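Long-range contacts in CBS domain-containing protein (Thermoplasma acidophilum DSM 1728, PDB 1PVM), which is of unknown function but joins a pair of CBS domains, modules that often bind adenosine-containing ligands, to a zinc-ribbon-like domain that binds metal ions: residues Ile62-Lys70 with Glu166-Arg174; Val32-Leu43 with Gly54-Ile62. All coordinates share one frame; numbering follows the deposited sequence.

Helix 58-65 links the two contacts. In contact 2, within one CBS domain, its first turn packs on helix 28-38 and Y41, while the strand leading into it, 52-57, pairs with strand 42-46; in contact 1 its last turn and the residues after it receive strand 170-175 of the zinc-ribbon-like domain. The segments share I62, and a probable hydrogen bond of 3.0 Å from I66 N to I61 O runs from one contact to the other, although their centres are about 18 Å apart. Contact 1 lies nearer the metal site: the F173 side chain is about 10 Å from the mercury ion held by C152, C155, C175 and C180. Both contacts also reach the second subunit.

Contact 1: residues Ile62-Lys70 with Glu166-Arg174; sequences IKRFIPRNK and EKGEIKVFR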
loop_
_atom_site.group_PDB
_atom_site.type_symbol
_atom_site.label_atom_id
_atom_site.label_comp_id
_atom_site.label_asym_id
_atom_site.label_seq_id
_atom_site.Cartn_x
_atom_site.Cartn_y
_atom_site.Cartn_z
ATOM N N ILE B 62 -3.458 4.815 -4.517
ATOM C CA ILE B 62 -3.375 3.949 -5.693
ATOM C C ILE B 62 -4.704 3.900 -6.459
ATOM O O ILE B 62 -4.730 3.935 -7.698
ATOM C CB ILE B 62 -2.982 2.498 -5.294
ATOM C CG1 ILE B 62 -1.588 2.478 -4.656
ATOM C CG2 ILE B 62 -3.036 1.585 -6.509
ATOM C CD1 ILE B 62 -0.479 3.014 -5.532
ATOM N N LYS B 63 -5.806 3.838 -5.722
ATOM C CA LYS B 63 -7.135 3.745 -6.328
ATOM C C LYS B 63 -7.760 5.062 -6.769
ATOM O O LYS B 63 -8.453 5.114 -7.784
ATOM C CB LYS B 63 -8.111 3.064 -5.357
ATOM C CG LYS B 63 -7.851 1.586 -5.082
ATOM C CD LYS B 63 -8.319 0.695 -6.224
ATOM C CE LYS B 63 -9.827 0.777 -6.429
ATOM N NZ LYS B 63 -10.306 -0.170 -7.482
ATOM N N ARG B 64 -7.517 6.126 -6.013
ATOM C CA ARG B 64 -8.144 7.397 -6.327
ATOM C C ARG B 64 -7.249 8.534 -6.793
ATOM O O ARG B 64 -7.743 9.514 -7.345
ATOM C CB ARG B 64 -8.986 7.823 -5.128
ATOM C CG ARG B 64 -9.922 6.708 -4.685
ATOM C CD ARG B 64 -10.657 7.047 -3.410
ATOM N NE ARG B 64 -12.095 7.124 -3.632
ATOM C CZ ARG B 64 -12.692 8.060 -4.363
ATOM N NH1 ARG B 64 -11.971 9.007 -4.948
ATOM N NH2 ARG B 64 -14.011 8.052 -4.506
ATOM N N PHE B 65 -5.943 8.428 -6.574
ATOM C CA PHE B 65 -5.055 9.485 -7.046
ATOM C C PHE B 65 -4.396 9.143 -8.380
ATOM O O PHE B 65 -4.513 9.893 -9.344
ATOM C CB PHE B 65 -3.945 9.795 -6.047
ATOM C CG PHE B 65 -2.833 10.611 -6.644
ATOM C CD1 PHE B 65 -3.030 11.951 -6.963
ATOM C CD2 PHE B 65 -1.613 10.021 -6.956
ATOM C CE1 PHE B 65 -2.028 12.692 -7.589
ATOM C CE2 PHE B 65 -0.606 10.749 -7.581
ATOM C CZ PHE B 65 -0.815 12.087 -7.898
ATOM N N ILE B 66 -3.691 8.020 -8.433
ATOM C CA ILE B 66 -3.001 7.647 -9.661
ATOM C C ILE B 66 -3.893 7.695 -10.911
ATOM O O ILE B 66 -3.482 8.229 -11.939
ATOM C CB ILE B 66 -2.352 6.247 -9.540
ATOM C CG1 ILE B 66 -1.340 6.228 -8.383
ATOM C CG2 ILE B 66 -1.646 5.884 -10.840
ATOM C CD1 ILE B 66 -0.130 7.123 -8.571
ATOM N N PRO B 67 -5.127 7.156 -10.839
ATOM C CA PRO B 67 -6.005 7.181 -12.018
ATOM C C PRO B 67 -6.376 8.564 -12.566
ATOM O O PRO B 67 -6.846 8.671 -13.697
ATOM C CB PRO B 67 -7.226 6.389 -11.556
ATOM C CG PRO B 67 -6.631 5.410 -10.569
ATOM C CD PRO B 67 -5.709 6.312 -9.780
ATOM N N ARG B 68 -6.171 9.614 -11.777
ATOM C CA ARG B 68 -6.470 10.973 -12.236
ATOM C C ARG B 68 -5.362 11.471 -13.168
ATOM O O ARG B 68 -5.543 12.443 -13.909
ATOM C CB ARG B 68 -6.598 11.935 -11.047
ATOM C CG ARG B 68 -7.927 11.866 -10.311
ATOM C CD ARG B 68 -7.931 12.811 -9.118
ATOM N NE ARG B 68 -9.225 12.857 -8.442
ATOM C CZ ARG B 68 -10.272 13.566 -8.855
ATOM N NH1 ARG B 68 -10.191 14.306 -9.954
ATOM N NH2 ARG B 68 -11.405 13.532 -8.164
ATOM N N ASN B 69 -4.211 10.809 -13.110
ATOM C CA ASN B 69 -3.064 11.158 -13.942
ATOM C C ASN B 69 -2.676 12.635 -13.837
ATOM O O ASN B 69 -2.638 13.357 -14.837
ATOM C CB ASN B 69 -3.346 10.780 -15.402
ATOM C CG ASN B 69 -2.112 10.871 -16.274
ATOM O OD1 ASN B 69 -0.991 10.691 -15.803
ATOM N ND2 ASN B 69 -2.313 11.133 -17.557
ATOM N N LYS B 70 -2.385 13.073 -12.617
ATOM C CA LYS B 70 -1.986 14.450 -12.349
ATOM C C LYS B 70 -0.758 14.392 -11.457
ATOM O O LYS B 70 -0.500 13.371 -10.818
ATOM C CB LYS B 70 -3.086 15.200 -11.587
ATOM C CG LYS B 70 -4.456 15.209 -12.244
ATOM C CD LYS B 70 -4.454 16.054 -13.491
ATOM C CE LYS B 70 -5.809 16.024 -14.159
ATOM N NZ LYS B 70 -5.798 16.832 -15.406
ATOM N N GLU B 166 -11.620 8.559 -22.335
ATOM C CA GLU B 166 -11.055 7.570 -23.257
ATOM C C GLU B 166 -9.666 7.043 -22.906
ATOM O O GLU B 166 -9.257 5.978 -23.393
ATOM C CB GLU B 166 -11.042 8.129 -24.680
ATOM C CG GLU B 166 -10.139 9.331 -24.891
ATOM C CD GLU B 166 -10.345 9.966 -26.260
ATOM O OE1 GLU B 166 -10.332 9.222 -27.270
ATOM O OE2 GLU B 166 -10.518 11.201 -26.325
ATOM N N LYS B 167 -8.948 7.782 -22.063
ATOM C CA LYS B 167 -7.605 7.391 -21.652
ATOM C C LYS B 167 -7.644 6.533 -20.394
ATOM O O LYS B 167 -6.609 6.061 -19.929
ATOM C CB LYS B 167 -6.756 8.635 -21.384
ATOM C CG LYS B 167 -6.590 9.549 -22.587
ATOM C CD LYS B 167 -5.817 10.819 -22.240
ATOM C CE LYS B 167 -4.338 10.551 -21.993
ATOM N NZ LYS B 167 -4.099 9.683 -20.808
ATOM N N GLY B 168 -8.840 6.332 -19.851
ATOM C CA GLY B 168 -8.968 5.555 -18.634
ATOM C C GLY B 168 -8.694 6.427 -17.420
ATOM O O GLY B 168 -8.602 5.936 -16.294
ATOM N N GLU B 169 -8.554 7.729 -17.640
ATOM C CA GLU B 169 -8.300 8.652 -16.538
ATOM C C GLU B 169 -9.595 8.926 -15.799
ATOM O O GLU B 169 -10.659 9.007 -16.416
ATOM C CB GLU B 169 -7.774 9.999 -17.045
ATOM C CG GLU B 169 -6.525 9.957 -17.913
ATOM C CD GLU B 169 -6.190 11.326 -18.482
ATOM O OE1 GLU B 169 -7.115 12.013 -18.972
ATOM O OE2 GLU B 169 -5.007 11.721 -18.447
ATOM N N ILE B 170 -9.513 9.065 -14.481
ATOM C CA ILE B 170 -10.693 9.407 -13.701
ATOM C C ILE B 170 -10.803 10.921 -13.837
ATOM O O ILE B 170 -9.938 11.656 -13.352
ATOM C CB ILE B 170 -10.537 9.049 -12.202
ATOM C CG1 ILE B 170 -10.620 7.534 -12.021
ATOM C CG2 ILE B 170 -11.623 9.740 -11.383
ATOM C CD1 ILE B 170 -10.528 7.081 -10.584
ATOM N N LYS B 171 -11.843 11.386 -14.521
ATOM C CA LYS B 171 -12.035 12.818 -14.701
ATOM C C LYS B 171 -12.543 13.455 -13.417
ATOM O O LYS B 171 -12.046 14.491 -12.983
ATOM C CB LYS B 171 -13.018 13.088 -15.842
ATOM C CG LYS B 171 -12.343 13.528 -17.124
ATOM C CD LYS B 171 -11.508 14.770 -16.868
ATOM C CE LYS B 171 -10.862 15.282 -18.128
ATOM N NZ LYS B 171 -9.902 16.362 -17.815
ATOM N N VAL B 172 -13.545 12.822 -12.822
ATOM C CA VAL B 172 -14.132 13.289 -11.573
ATOM C C VAL B 172 -14.801 12.094 -10.925
ATOM O O VAL B 172 -14.902 11.024 -11.526
ATOM C CB VAL B 172 -15.269 14.349 -11.793
ATOM C CG1 VAL B 172 -14.754 15.558 -12.553
ATOM C CG2 VAL B 172 -16.441 13.710 -12.528
ATOM N N PHE B 173 -15.227 12.282 -9.682
ATOM C CA PHE B 173 -15.993 11.273 -8.974
ATOM C C PHE B 173 -17.307 12.026 -8.868
ATOM O O PHE B 173 -17.337 13.183 -8.442
ATOM C CB PHE B 173 -15.417 10.956 -7.591
ATOM C CG PHE B 173 -14.400 9.848 -7.608
ATOM C CD1 PHE B 173 -13.057 10.120 -7.855
ATOM C CD2 PHE B 173 -14.794 8.524 -7.438
ATOM C CE1 PHE B 173 -12.119 9.092 -7.937
ATOM C CE2 PHE B 173 -13.859 7.488 -7.521
ATOM C CZ PHE B 173 -12.519 7.779 -7.773
ATOM N N ARG B 174 -18.382 11.378 -9.292
ATOM C CA ARG B 174 -19.699 11.999 -9.304
ATOM C C ARG B 174 -20.655 11.353 -8.316
ATOM O O ARG B 174 -20.709 10.134 -8.203
ATOM C CB ARG B 174 -20.268 11.900 -10.721
ATOM C CG ARG B 174 -21.678 12.427 -10.912
ATOM C CD ARG B 174 -22.105 12.201 -12.361
ATOM N NE ARG B 174 -21.133 12.788 -13.282
ATOM C CZ ARG B 174 -20.918 12.372 -14.529
ATOM N NH1 ARG B 174 -21.609 11.349 -15.024
ATOM N NH2 ARG B 174 -20.003 12.977 -15.279
HETATM O O HOH W 1 -8.056 13.310 -14.319
HETATM O O HOH W 2 -11.279 16.462 -10.992
HETATM O O HOH W 3 -4.453 14.441 -16.855
HETATM O O HOH W 4 -8.539 17.257 -15.437
#
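The bend at chi3 of R64 (117°) lays its guanidinium over one face of the F173 ring, whereas R68, extended from CG to NE, carries its own guanidinium to the edge of the same ring. The first is a cation-pi contact, with R64 CZ 3.5 Å from the F173 ring centroid and the two planes 34° apart. R68 NH2 lies 3.8 Å from F173 CD1, near the ring plane, and is hydrogen-bonded to the backbone O of E184. Replacing F173 by alanine removes the ring, and the R64 guanidinium is then likely to lose its aromatic face and turn more freely, with R68 losing the ring edge beside it. This is a junction between domains, where strand 170-175 of the zinc-ribbon-like hairpin docks on the end of a CBS helix. I170 N donates to P67 O at 2.8 Å, and beside this bond the apolar CB of P67 gives the CG1-CD1 arm of I170 a greasy surface, I170 CD1 resting 3.5 Å from P67 CB. Water bridges R68 O to I170 O. N69, whose positive phi asparagine tolerates well, sends ND2 along a nearly straight bond (174°, 2.9 Å) to the anti lone pair of E169 OE2, and D73 of the second subunit accepts from ND2 too. K167 NZ forms a salt bridge with E169 OE2 at 3.2 Å, its hydrogen bond weak. G168, in the hairpin turn, has backbone angles that call for glycine.

Contact 2: residues Val32-Leu43 with Gly54-Ile62; sequences VKIMNENHLYGL and GLLSERSII
V32 CG2 meets I61 CD1 at 3.6 Å in the apolar layer between helix 28-38 and helix 58-65, and M35 SD lies 4.2 Å from the same I61 CD1. These residues belong to the beta-alpha-beta-beta-alpha fold of a CBS domain, in which both helices pack on one face of a small sheet. M35 runs straight beyond CG (chi2 -174°), and its unbranched chain can push CE between helix and sheet, to 3.2 Å from L56 O and alongside L56 CG. L43 and L56 line this same face as neighbours on the hairpin, and L43 also covers V22 of the next strand. Beneath them the backbones form an antiparallel hydrogen-bonded pair, L43 N to L56 O at 3.0 Å and L56 N to L43 O at 2.9 Å. A side chain at G42 would lie on the other side of the sheet, where L55 CD2 sits beside the glycine. Further out, the CG methylene of E58 lies obliquely to the Y41 ring, E58 CG 3.9 Å from Y41 CD1, while the E58 carboxylate turns outside this pair of segments to a salt bridge with R59 of the second subunit. At the polar edge S57 is the N-cap of helix 58-65: OG accepts from S60 N at 3.2 Å. S57 O takes both I61 N and S60 OG, which arrive from one face of its plane. A single water donates to Y41 O at 2.7 Å and accepts from E58 N.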
loop_
_atom_site.group_PDB
_atom_site.type_symbol
_atom_site.label_atom_id
_atom_site.label_comp_id
_atom_site.label_asym_id
_atom_site.label_seq_id
_atom_site.Cartn_x
_atom_site.Cartn_y
_atom_site.Cartn_z
ATOM N N VAL B 32 2.236 12.449 1.347
ATOM C CA VAL B 32 3.068 11.261 1.229
ATOM C C VAL B 32 4.451 11.489 1.843
ATOM O O VAL B 32 5.061 10.550 2.353
ATOM C CB VAL B 32 3.176 10.820 -0.247
ATOM C CG1 VAL B 32 4.275 9.794 -0.418
ATOM C CG2 VAL B 32 1.841 10.236 -0.697
ATOM N N LYS B 33 4.940 12.729 1.816
ATOM C CA LYS B 33 6.238 13.031 2.420
ATOM C C LYS B 33 6.162 12.676 3.903
ATOM O O LYS B 33 7.102 12.126 4.479
ATOM C CB LYS B 33 6.581 14.521 2.306
ATOM C CG LYS B 33 6.864 15.024 0.914
ATOM C CD LYS B 33 7.439 16.443 0.966
ATOM C CE LYS B 33 6.523 17.398 1.725
ATOM N NZ LYS B 33 7.077 18.780 1.828
ATOM N N ILE B 34 5.035 13.015 4.520
ATOM C CA ILE B 34 4.821 12.728 5.933
ATOM C C ILE B 34 4.766 11.218 6.154
ATOM O O ILE B 34 5.331 10.699 7.114
ATOM C CB ILE B 34 3.511 13.381 6.431
ATOM C CG1 ILE B 34 3.635 14.906 6.355
ATOM C CG2 ILE B 34 3.206 12.940 7.860
ATOM C CD1 ILE B 34 2.369 15.641 6.727
ATOM N N MET B 35 4.086 10.509 5.260
ATOM C CA MET B 35 3.988 9.060 5.381
ATOM C C MET B 35 5.359 8.390 5.267
ATOM O O MET B 35 5.712 7.548 6.090
ATOM C CB MET B 35 3.070 8.486 4.299
ATOM C CG MET B 35 1.609 8.894 4.388
ATOM S SD MET B 35 0.640 7.986 3.144
ATOM C CE MET B 35 -0.940 7.902 3.935
ATOM N N ASN B 36 6.132 8.767 4.248
ATOM C CA ASN B 36 7.450 8.167 4.041
ATOM C C ASN B 36 8.427 8.476 5.163
ATOM O O ASN B 36 9.179 7.609 5.602
ATOM C CB ASN B 36 8.051 8.618 2.699
ATOM C CG ASN B 36 7.322 8.022 1.502
ATOM O OD1 ASN B 36 6.696 6.968 1.610
ATOM N ND2 ASN B 36 7.415 8.684 0.353
ATOM N N GLU B 37 8.409 9.713 5.632
ATOM C CA GLU B 37 9.304 10.133 6.697
ATOM C C GLU B 37 9.062 9.374 7.999
ATOM O O GLU B 37 10.001 8.908 8.643
ATOM C CB GLU B 37 9.120 11.625 6.944
ATOM C CG GLU B 37 10.083 12.233 7.923
ATOM C CD GLU B 37 9.732 13.675 8.204
ATOM O OE1 GLU B 37 9.328 14.371 7.247
ATOM O OE2 GLU B 37 9.859 14.114 9.366
ATOM N N ASN B 38 7.793 9.245 8.375
ATOM C CA ASN B 38 7.419 8.576 9.615
ATOM C C ASN B 38 7.116 7.084 9.488
ATOM O O ASN B 38 6.839 6.430 10.494
ATOM C CB ASN B 38 6.190 9.265 10.228
ATOM C CG ASN B 38 6.412 10.745 10.492
ATOM O OD1 ASN B 38 6.139 11.596 9.642
ATOM N ND2 ASN B 38 6.923 11.058 11.675
ATOM N N HIS B 39 7.175 6.542 8.275
ATOM C CA HIS B 39 6.844 5.131 8.074
ATOM C C HIS B 39 5.453 4.922 8.660
ATOM O O HIS B 39 5.201 3.971 9.399
ATOM C CB HIS B 39 7.862 4.230 8.776
ATOM C CG HIS B 39 9.209 4.227 8.123
ATOM N ND1 HIS B 39 9.434 3.649 6.892
ATOM C CD2 HIS B 39 10.390 4.759 8.511
ATOM C CE1 HIS B 39 10.698 3.825 6.552
ATOM N NE2 HIS B 39 11.300 4.496 7.517
ATOM N N LEU B 40 4.563 5.848 8.312
ATOM C CA LEU B 40 3.175 5.876 8.777
ATOM C C LEU B 40 2.310 5.937 7.523
ATOM O O LEU B 40 2.348 6.923 6.791
ATOM C CB LEU B 40 2.971 7.132 9.628
ATOM C CG LEU B 40 1.605 7.456 10.221
ATOM C CD1 LEU B 40 1.203 6.366 11.198
ATOM C CD2 LEU B 40 1.675 8.811 10.925
ATOM N N TYR B 41 1.519 4.899 7.280
ATOM C CA TYR B 41 0.722 4.860 6.061
ATOM C C TYR B 41 -0.774 5.075 6.212
ATOM O O TYR B 41 -1.589 4.557 5.445
ATOM C CB TYR B 41 1.049 3.558 5.330
ATOM C CG TYR B 41 2.533 3.478 5.061
ATOM C CD1 TYR B 41 3.115 4.253 4.058
ATOM C CD2 TYR B 41 3.371 2.716 5.875
ATOM C CE1 TYR B 41 4.496 4.279 3.874
ATOM C CE2 TYR B 41 4.755 2.733 5.700
ATOM C CZ TYR B 41 5.306 3.517 4.700
ATOM O OH TYR B 41 6.669 3.550 4.527
ATOM N N GLY B 42 -1.114 5.892 7.197
ATOM C CA GLY B 42 -2.496 6.230 7.456
ATOM C C GLY B 42 -2.511 7.553 8.184
ATOM O O GLY B 42 -1.936 7.668 9.263
ATOM N N LEU B 43 -3.149 8.560 7.597
ATOM C CA LEU B 43 -3.222 9.879 8.224
ATOM C C LEU B 43 -4.673 10.301 8.377
ATOM O O LEU B 43 -5.504 10.036 7.501
ATOM C CB LEU B 43 -2.503 10.934 7.372
ATOM C CG LEU B 43 -1.051 10.694 6.925
ATOM C CD1 LEU B 43 -0.614 11.820 5.990
ATOM C CD2 LEU B 43 -0.133 10.618 8.132
ATOM N N GLY B 54 -11.776 12.498 6.899
ATOM C CA GLY B 54 -11.348 11.330 6.155
ATOM C C GLY B 54 -10.068 10.697 6.642
ATOM O O GLY B 54 -9.476 11.123 7.628
ATOM N N LEU B 55 -9.649 9.656 5.940
ATOM C CA LEU B 55 -8.423 8.955 6.281
ATOM C C LEU B 55 -7.687 8.684 4.972
ATOM O O LEU B 55 -8.255 8.120 4.035
ATOM C CB LEU B 55 -8.756 7.644 7.013
ATOM C CG LEU B 55 -7.658 7.002 7.879
ATOM C CD1 LEU B 55 -8.273 5.943 8.775
ATOM C CD2 LEU B 55 -6.569 6.399 7.007
ATOM N N LEU B 56 -6.431 9.120 4.900
ATOM C CA LEU B 56 -5.616 8.921 3.700
ATOM C C LEU B 56 -4.738 7.694 3.902
ATOM O O LEU B 56 -3.985 7.627 4.866
ATOM C CB LEU B 56 -4.735 10.148 3.449
ATOM C CG LEU B 56 -3.911 10.131 2.155
ATOM C CD1 LEU B 56 -4.834 10.330 0.956
ATOM C CD2 LEU B 56 -2.853 11.231 2.198
ATOM N N SER B 57 -4.839 6.731 2.987
ATOM C CA SER B 57 -4.071 5.489 3.062
ATOM C C SER B 57 -3.332 5.221 1.754
ATOM O O SER B 57 -3.555 5.902 0.759
ATOM C CB SER B 57 -5.011 4.314 3.338
ATOM O OG SER B 57 -5.889 4.108 2.241
ATOM N N GLU B 58 -2.456 4.222 1.753
ATOM C CA GLU B 58 -1.721 3.887 0.536
ATOM C C GLU B 58 -2.680 3.497 -0.577
ATOM O O GLU B 58 -2.567 3.973 -1.706
ATOM C CB GLU B 58 -0.777 2.708 0.762
ATOM C CG GLU B 58 0.542 3.034 1.406
ATOM C CD GLU B 58 1.530 1.885 1.253
ATOM O OE1 GLU B 58 1.260 0.783 1.778
ATOM O OE2 GLU B 58 2.571 2.087 0.597
ATOM N N ARG B 59 -3.618 2.612 -0.254
ATOM C CA ARG B 59 -4.580 2.150 -1.239
ATOM C C ARG B 59 -5.428 3.301 -1.783
ATOM O O ARG B 59 -5.740 3.325 -2.974
ATOM C CB ARG B 59 -5.471 1.050 -0.635
ATOM C CG ARG B 59 -6.414 0.373 -1.632
ATOM C CD ARG B 59 -5.675 -0.169 -2.847
ATOM N NE ARG B 59 -4.685 -1.180 -2.491
ATOM C CZ ARG B 59 -4.975 -2.427 -2.126
ATOM N NH1 ARG B 59 -6.237 -2.832 -2.071
ATOM N NH2 ARG B 59 -3.996 -3.267 -1.814
ATOM N N SER B 60 -5.792 4.262 -0.933
ATOM C CA SER B 60 -6.604 5.383 -1.414
ATOM C C SER B 60 -5.836 6.143 -2.505
ATOM O O SER B 60 -6.423 6.611 -3.476
ATOM C CB SER B 60 -6.991 6.332 -0.262
ATOM O OG SER B 60 -5.889 7.070 0.241
ATOM N N ILE B 61 -4.522 6.246 -2.345
ATOM C CA ILE B 61 -3.687 6.934 -3.327
ATOM C C ILE B 61 -3.610 6.132 -4.632
ATOM O O ILE B 61 -3.700 6.694 -5.727
ATOM C CB ILE B 61 -2.269 7.161 -2.751
ATOM C CG1 ILE B 61 -2.363 8.127 -1.567
ATOM C CG2 ILE B 61 -1.338 7.695 -3.819
ATOM C CD1 ILE B 61 -1.116 8.207 -0.718
ATOM N N ILE B 62 -3.458 4.815 -4.517
ATOM C CA ILE B 62 -3.375 3.949 -5.693
ATOM C C ILE B 62 -4.704 3.900 -6.459
ATOM O O ILE B 62 -4.730 3.935 -7.698
ATOM C CB ILE B 62 -2.982 2.498 -5.294
ATOM C CG1 ILE B 62 -1.588 2.478 -4.656
ATOM C CG2 ILE B 62 -3.036 1.585 -6.509
ATOM C CD1 ILE B 62 -0.479 3.014 -5.532
HETATM O O HOH W 5 -2.235 2.318 4.016
#